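Local coordinates for glycosylation Associate Protein 2 (Streptococcus agalactiae serotype V, PDB 6OYC) that is probably part of the accessory Sec system, acting with its partners Gap1 and Gap3 in the glycosylation and secretion of a streptococcal surface protein, at residues F170-I178 against L240-G248; D289-Y300 against M315-I326. All blocks are in the same frame, centred on the assembly; numbering follows the deposited sequence.

Interaction 1. Residues F170-I178 against L240-G248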
loop_
_atom_site.group_PDB
_atom_site.type_symbol
_atom_site.label_atom_id
_atom_site.label_comp_id
_atom_site.label_asym_id
_atom_site.label_seq_id
_atom_site.Cartn_x
_atom_site.Cartn_y
_atom_site.Cartn_z
ATOM N N PHE B 170 -6.708 -26.746 -19.987
ATOM C CA PHE B 170 -6.426 -26.703 -18.561
ATOM C C PHE B 170 -4.946 -26.943 -18.316
ATOM O O PHE B 170 -4.367 -27.907 -18.820
ATOM C CB PHE B 170 -7.262 -27.742 -17.807
ATOM C CG PHE B 170 -6.935 -27.827 -16.338
ATOM C CD1 PHE B 170 -7.233 -26.770 -15.486
ATOM C CD2 PHE B 170 -6.322 -28.958 -15.807
ATOM C CE1 PHE B 170 -6.945 -26.836 -14.123
ATOM C CE2 PHE B 170 -6.032 -29.041 -14.441
ATOM C CZ PHE B 170 -6.341 -27.968 -13.601
ATOM N N LEU B 171 -4.325 -26.041 -17.572
ATOM C CA LEU B 171 -2.914 -26.177 -17.249
ATOM C C LEU B 171 -2.664 -26.421 -15.768
ATOM O O LEU B 171 -1.846 -27.285 -15.422
ATOM C CB LEU B 171 -2.142 -24.933 -17.698
ATOM C CG LEU B 171 -0.663 -24.962 -17.292
ATOM C CD1 LEU B 171 0.055 -26.168 -17.907
ATOM C CD2 LEU B 171 0.010 -23.671 -17.678
ATOM N N LEU B 172 -3.352 -25.692 -14.882
ATOM C CA LEU B 172 -3.099 -25.771 -13.447
ATOM C C LEU B 172 -4.271 -25.176 -12.677
ATOM O O LEU B 172 -5.029 -24.355 -13.194
ATOM C CB LEU B 172 -1.804 -25.042 -13.069
ATOM C CG LEU B 172 -1.761 -23.531 -13.341
ATOM C CD1 LEU B 172 -2.230 -22.736 -12.122
ATOM C CD2 LEU B 172 -0.344 -23.121 -13.729
ATOM N N ASN B 173 -4.380 -25.556 -11.413
ATOM C CA ASN B 173 -5.319 -24.905 -10.518
ATOM C C ASN B 173 -4.602 -24.498 -9.243
ATOM O O ASN B 173 -3.483 -24.941 -8.959
ATOM C CB ASN B 173 -6.506 -25.804 -10.185
ATOM C CG ASN B 173 -6.090 -27.057 -9.429
ATOM O OD1 ASN B 173 -5.739 -28.075 -10.037
ATOM N ND2 ASN B 173 -6.091 -26.976 -8.100
ATOM N N PHE B 174 -5.251 -23.611 -8.487
ATOM C CA PHE B 174 -4.844 -23.327 -7.122
ATOM C C PHE B 174 -5.596 -24.283 -6.209
ATOM O O PHE B 174 -6.805 -24.482 -6.379
ATOM C CB PHE B 174 -5.124 -21.867 -6.750
ATOM C CG PHE B 174 -4.136 -20.911 -7.352
ATOM C CD1 PHE B 174 -4.266 -20.497 -8.675
ATOM C CD2 PHE B 174 -3.052 -20.463 -6.615
ATOM C CE1 PHE B 174 -3.327 -19.629 -9.252
ATOM C CE2 PHE B 174 -2.118 -19.588 -7.174
ATOM C CZ PHE B 174 -2.254 -19.173 -8.501
ATOM N N ALA B 175 -4.869 -24.892 -5.263
ATOM C CA ALA B 175 -5.473 -25.885 -4.376
ATOM C C ALA B 175 -6.466 -25.273 -3.389
ATOM O O ALA B 175 -7.456 -25.931 -3.024
ATOM C CB ALA B 175 -4.384 -26.631 -3.605
ATOM N N TYR B 176 -6.236 -24.042 -2.944
ATOM C CA TYR B 176 -7.047 -23.474 -1.872
ATOM C C TYR B 176 -8.056 -22.458 -2.390
ATOM O O TYR B 176 -7.954 -21.948 -3.507
ATOM C CB TYR B 176 -6.161 -22.832 -0.803
ATOM C CG TYR B 176 -5.419 -23.882 -0.033
ATOM C CD1 TYR B 176 -6.031 -24.556 1.014
ATOM C CD2 TYR B 176 -4.118 -24.240 -0.383
ATOM C CE1 TYR B 176 -5.357 -25.538 1.715
ATOM C CE2 TYR B 176 -3.441 -25.220 0.314
ATOM C CZ TYR B 176 -4.063 -25.873 1.357
ATOM O OH TYR B 176 -3.384 -26.865 2.047
ATOM N N ASN B 177 -9.034 -22.158 -1.549
ATOM C CA ASN B 177 -10.076 -21.212 -1.910
ATOM C C ASN B 177 -9.798 -19.850 -1.296
ATOM O O ASN B 177 -9.163 -19.732 -0.243
ATOM C CB ASN B 177 -11.444 -21.727 -1.472
ATOM C CG ASN B 177 -11.778 -23.066 -2.123
ATOM O OD1 ASN B 177 -11.910 -24.090 -1.446
ATOM N ND2 ASN B 177 -11.879 -23.065 -3.451
ATOM N N ILE B 178 -10.291 -18.821 -1.968
ATOM C CA ILE B 178 -10.099 -17.429 -1.586
ATOM C C ILE B 178 -11.416 -16.915 -1.022
ATOM O O ILE B 178 -12.424 -16.917 -1.742
ATOM C CB ILE B 178 -9.661 -16.583 -2.782
ATOM C CG1 ILE B 178 -8.387 -17.156 -3.392
ATOM C CG2 ILE B 178 -9.438 -15.154 -2.354
ATOM C CD1 ILE B 178 -7.955 -16.438 -4.645
ATOM N N LEU B 240 -13.644 -18.606 -3.618
ATOM C CA LEU B 240 -13.262 -18.724 -5.013
ATOM C C LEU B 240 -12.392 -19.954 -5.237
ATOM O O LEU B 240 -11.487 -20.235 -4.451
ATOM C CB LEU B 240 -12.481 -17.496 -5.469
ATOM C CG LEU B 240 -13.172 -16.147 -5.403
ATOM C CD1 LEU B 240 -12.232 -15.081 -5.980
ATOM C CD2 LEU B 240 -14.513 -16.214 -6.152
ATOM N N ALA B 241 -12.658 -20.663 -6.328
ATOM C CA ALA B 241 -11.720 -21.623 -6.899
ATOM C C ALA B 241 -11.127 -21.035 -8.173
ATOM O O ALA B 241 -11.845 -20.441 -8.985
ATOM C CB ALA B 241 -12.406 -22.952 -7.207
ATOM N N VAL B 242 -9.815 -21.185 -8.349
ATOM C CA VAL B 242 -9.098 -20.524 -9.435
ATOM C C VAL B 242 -8.425 -21.584 -10.280
ATOM O O VAL B 242 -7.703 -22.432 -9.740
ATOM C CB VAL B 242 -8.061 -19.517 -8.904
ATOM C CG1 VAL B 242 -7.289 -18.885 -10.062
ATOM C CG2 VAL B 242 -8.749 -18.459 -8.092
ATOM N N LYS B 243 -8.690 -21.550 -11.597
ATOM C CA LYS B 243 -8.083 -22.424 -12.596
ATOM C C LYS B 243 -7.431 -21.576 -13.686
ATOM O O LYS B 243 -7.932 -20.506 -14.037
ATOM C CB LYS B 243 -9.127 -23.360 -13.245
ATOM C CG LYS B 243 -9.856 -24.270 -12.266
ATOM C CD LYS B 243 -11.309 -24.512 -12.675
ATOM C CE LYS B 243 -12.264 -23.498 -12.032
ATOM N NZ LYS B 243 -13.678 -24.015 -12.050
ATOM N N LEU B 244 -6.323 -22.053 -14.236
ATOM C CA LEU B 244 -5.663 -21.373 -15.344
ATOM C C LEU B 244 -5.644 -22.295 -16.564
ATOM O O LEU B 244 -5.329 -23.480 -16.446
ATOM C CB LEU B 244 -4.248 -20.931 -14.954
ATOM C CG LEU B 244 -3.384 -20.176 -15.979
ATOM C CD1 LEU B 244 -2.334 -19.381 -15.295
ATOM C CD2 LEU B 244 -2.670 -21.144 -16.866
ATOM N N PHE B 245 -6.032 -21.755 -17.714
ATOM C CA PHE B 245 -5.959 -22.418 -19.008
ATOM C C PHE B 245 -4.933 -21.698 -19.877
ATOM O O PHE B 245 -4.651 -20.511 -19.678
ATOM C CB PHE B 245 -7.316 -22.411 -19.731
ATOM C CG PHE B 245 -8.385 -23.203 -19.037
ATOM C CD1 PHE B 245 -8.943 -22.764 -17.856
ATOM C CD2 PHE B 245 -8.862 -24.376 -19.589
ATOM C CE1 PHE B 245 -9.931 -23.512 -17.222
ATOM C CE2 PHE B 245 -9.854 -25.113 -18.961
ATOM C CZ PHE B 245 -10.380 -24.677 -17.778
ATOM N N ALA B 246 -4.375 -22.429 -20.839
ATOM C CA ALA B 246 -3.367 -21.892 -21.735
ATOM C C ALA B 246 -3.511 -22.537 -23.105
ATOM O O ALA B 246 -4.128 -23.595 -23.265
ATOM C CB ALA B 246 -1.946 -22.123 -21.210
ATOM N N LYS B 247 -2.923 -21.872 -24.092
ATOM C CA LYS B 247 -2.822 -22.393 -25.443
ATOM C C LYS B 247 -1.608 -21.765 -26.118
ATOM O O LYS B 247 -1.157 -20.674 -25.747
ATOM C CB LYS B 247 -4.095 -22.123 -26.250
ATOM C CG LYS B 247 -4.430 -20.660 -26.443
ATOM C CD LYS B 247 -5.580 -20.545 -27.425
ATOM C CE LYS B 247 -5.922 -19.118 -27.761
ATOM N NZ LYS B 247 -6.885 -19.114 -28.909
ATOM N N GLY B 248 -1.083 -22.472 -27.117
ATOM C CA GLY B 248 0.082 -22.005 -27.837
ATOM C C GLY B 248 1.373 -22.605 -27.311
ATOM O O GLY B 248 1.401 -23.661 -26.680
HETATM O O HOH W 1 -8.624 -22.502 -6.298
#
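L240 O meets two donors from the other segment: the backbone N of I178, lying in the carbonyl plane on a lone pair, and N177 ND2 at 3.0 Å, well above that plane. Placing CG of N177 beside its own backbone N (chi1 -60°) brings the amide back over this oxygen. At A241, CB lies against N177 ND2. V242 takes F174 N on its carbonyl, while its own N gives a hydrogen bond to a water that also donates to F174 O and Y176 O, filling the break between two ladders of this antiparallel pair. On the buried face the V242 and F174 side chains lie side by side, V242 CG1 3.7 Å from F174 CD1. The strands belong to a five-stranded antiparallel sheet, which packs through L172, F174 and I178 against strand 251-262. K243 lays CB at the edge of the F170 ring, its amine going on to S205. L244 marks a classic beta bulge: its O accepts from L171 N at 3.0 Å and weakly from L172 N at 3.4 Å, and its CD2 lies beside L171 CD2. F245 turns a ring face to the edge of F170, centroids 5.9 Å apart and planes at 70°. A246 CB touches L171 CD2.

Interaction 2. Residues D289-Y300 against M315-I326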
loop_
_atom_site.group_PDB
_atom_site.type_symbol
_atom_site.label_atom_id
_atom_site.label_comp_id
_atom_site.label_asym_id
_atom_site.label_seq_id
_atom_site.Cartn_x
_atom_site.Cartn_y
_atom_site.Cartn_z
ATOM N N ASP B 289 -1.366 11.788 3.207
ATOM C CA ASP B 289 -2.277 12.685 3.930
ATOM C C ASP B 289 -1.559 14.019 4.120
ATOM O O ASP B 289 -0.570 14.075 4.883
ATOM C CB ASP B 289 -2.688 12.085 5.278
ATOM C CG ASP B 289 -3.783 12.890 5.997
ATOM O OD1 ASP B 289 -4.101 14.030 5.594
ATOM O OD2 ASP B 289 -4.334 12.376 6.992
ATOM N N PRO B 290 -1.998 15.101 3.463
ATOM C CA PRO B 290 -1.286 16.387 3.612
ATOM C C PRO B 290 -1.520 17.066 4.949
ATOM O O PRO B 290 -0.772 17.983 5.281
ATOM C CB PRO B 290 -1.850 17.236 2.462
ATOM C CG PRO B 290 -3.266 16.760 2.357
ATOM C CD PRO B 290 -3.228 15.252 2.664
ATOM N N VAL B 291 -2.548 16.675 5.702
ATOM C CA VAL B 291 -2.829 17.200 7.040
ATOM C C VAL B 291 -2.904 18.730 7.023
ATOM O O VAL B 291 -3.795 19.293 6.378
ATOM C CB VAL B 291 -1.806 16.656 8.054
ATOM C CG1 VAL B 291 -2.268 16.904 9.526
ATOM C CG2 VAL B 291 -1.625 15.155 7.810
ATOM N N ASP B 292 -2.011 19.422 7.739
ATOM C CA ASP B 292 -2.093 20.883 7.829
ATOM C C ASP B 292 -1.255 21.593 6.775
ATOM O O ASP B 292 -1.156 22.821 6.808
ATOM C CB ASP B 292 -1.694 21.387 9.230
ATOM C CG ASP B 292 -0.296 20.936 9.662
ATOM O OD1 ASP B 292 0.594 20.739 8.800
ATOM O OD2 ASP B 292 -0.088 20.783 10.884
ATOM N N PHE B 293 -0.648 20.850 5.851
ATOM C CA PHE B 293 0.080 21.405 4.712
ATOM C C PHE B 293 1.294 22.221 5.145
ATOM O O PHE B 293 1.805 23.044 4.376
ATOM C CB PHE B 293 -0.829 22.264 3.827
ATOM C CG PHE B 293 -1.899 21.493 3.085
ATOM C CD1 PHE B 293 -3.050 21.061 3.737
ATOM C CD2 PHE B 293 -1.785 21.262 1.717
ATOM C CE1 PHE B 293 -4.062 20.394 3.048
ATOM C CE2 PHE B 293 -2.795 20.592 1.018
ATOM C CZ PHE B 293 -3.936 20.160 1.687
ATOM N N LYS B 294 1.751 21.981 6.340
ATOM C CA LYS B 294 2.911 22.640 6.848
ATOM C C LYS B 294 4.021 21.626 7.021
ATOM O O LYS B 294 3.780 20.506 7.301
ATOM C CB LYS B 294 2.564 23.331 8.146
ATOM C CG LYS B 294 1.407 24.270 7.976
ATOM C CD LYS B 294 1.278 25.219 9.125
ATOM C CE LYS B 294 -0.156 25.576 9.375
ATOM N NZ LYS B 294 -0.561 25.049 10.699
ATOM N N PRO B 295 5.255 22.057 6.870
ATOM C CA PRO B 295 6.427 21.195 6.976
ATOM C C PRO B 295 6.627 20.571 8.311
ATOM O O PRO B 295 6.233 21.104 9.288
ATOM C CB PRO B 295 7.558 22.145 6.719
ATOM C CG PRO B 295 6.970 23.205 5.891
ATOM C CD PRO B 295 5.614 23.402 6.441
ATOM N N PRO B 296 7.243 19.417 8.333
ATOM C CA PRO B 296 7.747 18.781 7.133
ATOM C C PRO B 296 6.887 17.623 6.668
ATOM O O PRO B 296 5.951 17.281 7.333
ATOM C CB PRO B 296 9.047 18.233 7.625
ATOM C CG PRO B 296 8.728 17.794 8.975
ATOM C CD PRO B 296 7.676 18.687 9.513
ATOM N N LEU B 297 7.214 17.043 5.525
ATOM C CA LEU B 297 6.516 15.861 5.045
ATOM C C LEU B 297 7.285 14.650 5.586
ATOM O O LEU B 297 8.461 14.521 5.370
ATOM C CB LEU B 297 6.406 15.836 3.539
ATOM C CG LEU B 297 6.122 14.523 2.837
ATOM C CD1 LEU B 297 4.789 13.985 3.245
ATOM C CD2 LEU B 297 6.184 14.648 1.353
ATOM N N THR B 298 6.593 13.770 6.274
ATOM C CA THR B 298 7.235 12.621 6.906
ATOM C C THR B 298 6.844 11.317 6.210
ATOM O O THR B 298 5.663 10.958 6.172
ATOM C CB THR B 298 6.860 12.563 8.379
ATOM O OG1 THR B 298 5.430 12.503 8.488
ATOM C CG2 THR B 298 7.386 13.800 9.096
ATOM N N VAL B 299 7.839 10.581 5.721
ATOM C CA VAL B 299 7.628 9.357 4.950
ATOM C C VAL B 299 8.035 8.157 5.796
ATOM O O VAL B 299 9.160 8.103 6.314
ATOM C CB VAL B 299 8.424 9.391 3.631
ATOM C CG1 VAL B 299 8.247 8.095 2.843
ATOM C CG2 VAL B 299 8.028 10.601 2.793
ATOM N N TYR B 300 7.130 7.187 5.929
ATOM C CA TYR B 300 7.413 5.936 6.631
ATOM C C TYR B 300 7.338 4.776 5.650
ATOM O O TYR B 300 6.273 4.520 5.079
ATOM C CB TYR B 300 6.430 5.712 7.778
ATOM C CG TYR B 300 6.733 4.480 8.602
ATOM C CD1 TYR B 300 7.945 4.354 9.283
ATOM C CD2 TYR B 300 5.804 3.439 8.711
ATOM C CE1 TYR B 300 8.225 3.230 10.043
ATOM C CE2 TYR B 300 6.081 2.306 9.464
ATOM C CZ TYR B 300 7.292 2.209 10.131
ATOM O OH TYR B 300 7.567 1.092 10.887
ATOM N N MET B 315 0.621 5.709 13.909
ATOM C CA MET B 315 1.810 6.374 14.430
ATOM C C MET B 315 2.096 7.660 13.675
ATOM O O MET B 315 2.427 8.684 14.282
ATOM C CB MET B 315 3.008 5.436 14.352
ATOM C CG MET B 315 4.331 6.099 14.671
ATOM S SD MET B 315 5.677 4.935 14.410
ATOM C CE MET B 315 5.816 4.952 12.624
ATOM N N MET B 316 1.976 7.628 12.344
ATOM C CA MET B 316 2.259 8.819 11.552
ATOM C C MET B 316 1.119 9.822 11.613
ATOM O O MET B 316 1.347 11.025 11.443
ATOM C CB MET B 316 2.544 8.440 10.100
ATOM C CG MET B 316 3.708 7.489 9.946
ATOM S SD MET B 316 5.226 8.111 10.721
ATOM C CE MET B 316 5.723 9.330 9.501
ATOM N N LYS B 317 -0.107 9.355 11.853
ATOM C CA LYS B 317 -1.208 10.292 12.034
ATOM C C LYS B 317 -1.048 11.091 13.323
ATOM O O LYS B 317 -1.468 12.253 13.391
ATOM C CB LYS B 317 -2.542 9.547 12.025
ATOM C CG LYS B 317 -3.724 10.390 11.554
ATOM C CD LYS B 317 -4.880 9.507 11.076
ATOM C CE LYS B 317 -6.247 10.203 11.187
ATOM N NZ LYS B 317 -6.377 11.520 10.509
ATOM N N SER B 318 -0.424 10.495 14.341
ATOM C CA SER B 318 -0.308 11.155 15.633
ATOM C C SER B 318 0.691 12.305 15.612
ATOM O O SER B 318 0.628 13.180 16.484
ATOM C CB SER B 318 0.080 10.134 16.702
ATOM O OG SER B 318 1.362 9.605 16.443
ATOM N N MET B 319 1.597 12.333 14.638
ATOM C CA MET B 319 2.566 13.412 14.530
ATOM C C MET B 319 1.969 14.706 14.001
ATOM O O MET B 319 2.699 15.699 13.920
ATOM C CB MET B 319 3.714 12.981 13.623
ATOM C CG MET B 319 4.231 11.596 13.930
ATOM S SD MET B 319 5.632 11.657 15.047
ATOM C CE MET B 319 5.770 9.933 15.556
ATOM N N LYS B 320 0.692 14.702 13.604
ATOM C CA LYS B 320 -0.007 15.902 13.140
ATOM C C LYS B 320 0.788 16.633 12.057
ATOM O O LYS B 320 0.651 17.843 11.856
ATOM C CB LYS B 320 -0.343 16.824 14.318
ATOM C CG LYS B 320 -1.144 16.129 15.432
ATOM C CD LYS B 320 -2.603 15.867 15.008
ATOM C CE LYS B 320 -3.577 15.946 16.191
ATOM N NZ LYS B 320 -4.768 16.828 15.922
ATOM N N THR B 321 1.615 15.894 11.342
ATOM C CA THR B 321 2.402 16.393 10.230
ATOM C C THR B 321 1.930 15.741 8.928
ATOM O O THR B 321 1.312 14.671 8.955
ATOM C CB THR B 321 3.888 16.085 10.488
ATOM O OG1 THR B 321 4.716 16.768 9.539
ATOM C CG2 THR B 321 4.147 14.585 10.402
ATOM N N PRO B 322 2.157 16.370 7.773
ATOM C CA PRO B 322 1.853 15.685 6.508
ATOM C C PRO B 322 2.704 14.438 6.387
ATOM O O PRO B 322 3.881 14.441 6.759
ATOM C CB PRO B 322 2.212 16.715 5.432
ATOM C CG PRO B 322 2.240 18.041 6.155
ATOM C CD PRO B 322 2.619 17.754 7.569
ATOM N N PHE B 323 2.104 13.357 5.875
ATOM C CA PHE B 323 2.815 12.085 5.893
ATOM C C PHE B 323 2.460 11.194 4.710
ATOM O O PHE B 323 1.382 11.282 4.110
ATOM C CB PHE B 323 2.586 11.330 7.212
ATOM C CG PHE B 323 1.196 10.768 7.400
ATOM C CD1 PHE B 323 0.194 11.539 7.959
ATOM C CD2 PHE B 323 0.918 9.433 7.078
ATOM C CE1 PHE B 323 -1.073 11.023 8.177
ATOM C CE2 PHE B 323 -0.353 8.892 7.293
ATOM C CZ PHE B 323 -1.354 9.687 7.839
ATOM N N MET B 324 3.407 10.327 4.390
ATOM C CA MET B 324 3.293 9.373 3.307
ATOM C C MET B 324 3.679 8.007 3.848
ATOM O O MET B 324 4.619 7.895 4.645
ATOM C CB MET B 324 4.192 9.773 2.142
ATOM C CG MET B 324 3.911 9.076 0.838
ATOM S SD MET B 324 4.974 9.780 -0.442
ATOM C CE MET B 324 4.800 8.582 -1.769
ATOM N N LEU B 325 2.925 6.982 3.453
ATOM C CA LEU B 325 3.268 5.595 3.746
ATOM C C LEU B 325 3.598 4.864 2.453
ATOM O O LEU B 325 2.997 5.128 1.407
ATOM C CB LEU B 325 2.131 4.882 4.467
ATOM C CG LEU B 325 1.416 5.671 5.560
ATOM C CD1 LEU B 325 0.254 4.835 6.096
ATOM C CD2 LEU B 325 2.398 6.053 6.680
ATOM N N ILE B 326 4.563 3.953 2.524
ATOM C CA ILE B 326 5.016 3.156 1.388
ATOM C C ILE B 326 5.147 1.715 1.866
ATOM O O ILE B 326 5.793 1.455 2.888
ATOM C CB ILE B 326 6.358 3.673 0.825
ATOM C CG1 ILE B 326 6.396 5.214 0.845
ATOM C CG2 ILE B 326 6.617 3.124 -0.577
ATOM C CD1 ILE B 326 7.488 5.834 0.011
HETATM O O HOH W 2 -4.828 13.271 9.646
#
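P322 O is gripped twice by T298, through T298 N (2.8 Å) and T298 OG1 (3.0 Å), which reach it from opposite faces of the carbonyl plane. The frame is a beta-alpha-beta unit: strands 297-300 and 323-326 run parallel, their axes 4.6 Å apart at 16°, and helix 313-318 makes the crossover, as expected in an alpha/beta-hydrolase-like domain. P322, Y300 and D289 have the most surface buried here. P322 immediately precedes strand 323-326, and its ring packs against the type II' turn P290-F293 and the residue after it, with CG close to P290 O and CD close to K294 O. Holding OG1 between the backbone N and carbonyl carbon of T298 makes the double grip possible. D289 pairs antiparallel with F323 on the side of strand 323-326 away from T298: D289 N donates nearly straight to F323 O at 2.9 Å, and F323 N returns the bond to D289 O. D289 CB rests 3.5 Å from F323 CE1. D289 OD1 accepts from V291 N in an Asx turn; D289 OD2 is probably linked to K317 NZ through a water, and that amine also forms a salt bridge with E82. Y300 packs against the helix, CB against M316 CG, and against L325 CD2 of the neighbouring strand; the Y300 side chain also touches L370 of strand 365-370. M315, bent at its last torsion, sets CE 3.8 Å from the centroid of the Y300 ring, 6° off the ring normal.

Interaction 1 and interaction 2 lie on opposite sides of the chain's centre, with nearest atoms about 23 Å apart and no strand in common. Residues 170-178 and 240-248 pair within an antiparallel sheet toward the periphery; one face is buried under aliphatic and aromatic groups, while the other carries partly exposed F170, N173, K243 and F245. Residues 289-300 and 315-326 sit closer to the centre, in a mixed sheet covered by helices on both faces, and bury more surface, 949 against 698 Å². Interaction 1 combines antiparallel backbone bonds, a bulge and a water between its ladders with apolar and edge-to-face pairs; interaction 2 mixes parallel and antiparallel pairing with a threonine hydroxyl on a proline carbonyl and a Met-aromatic contact.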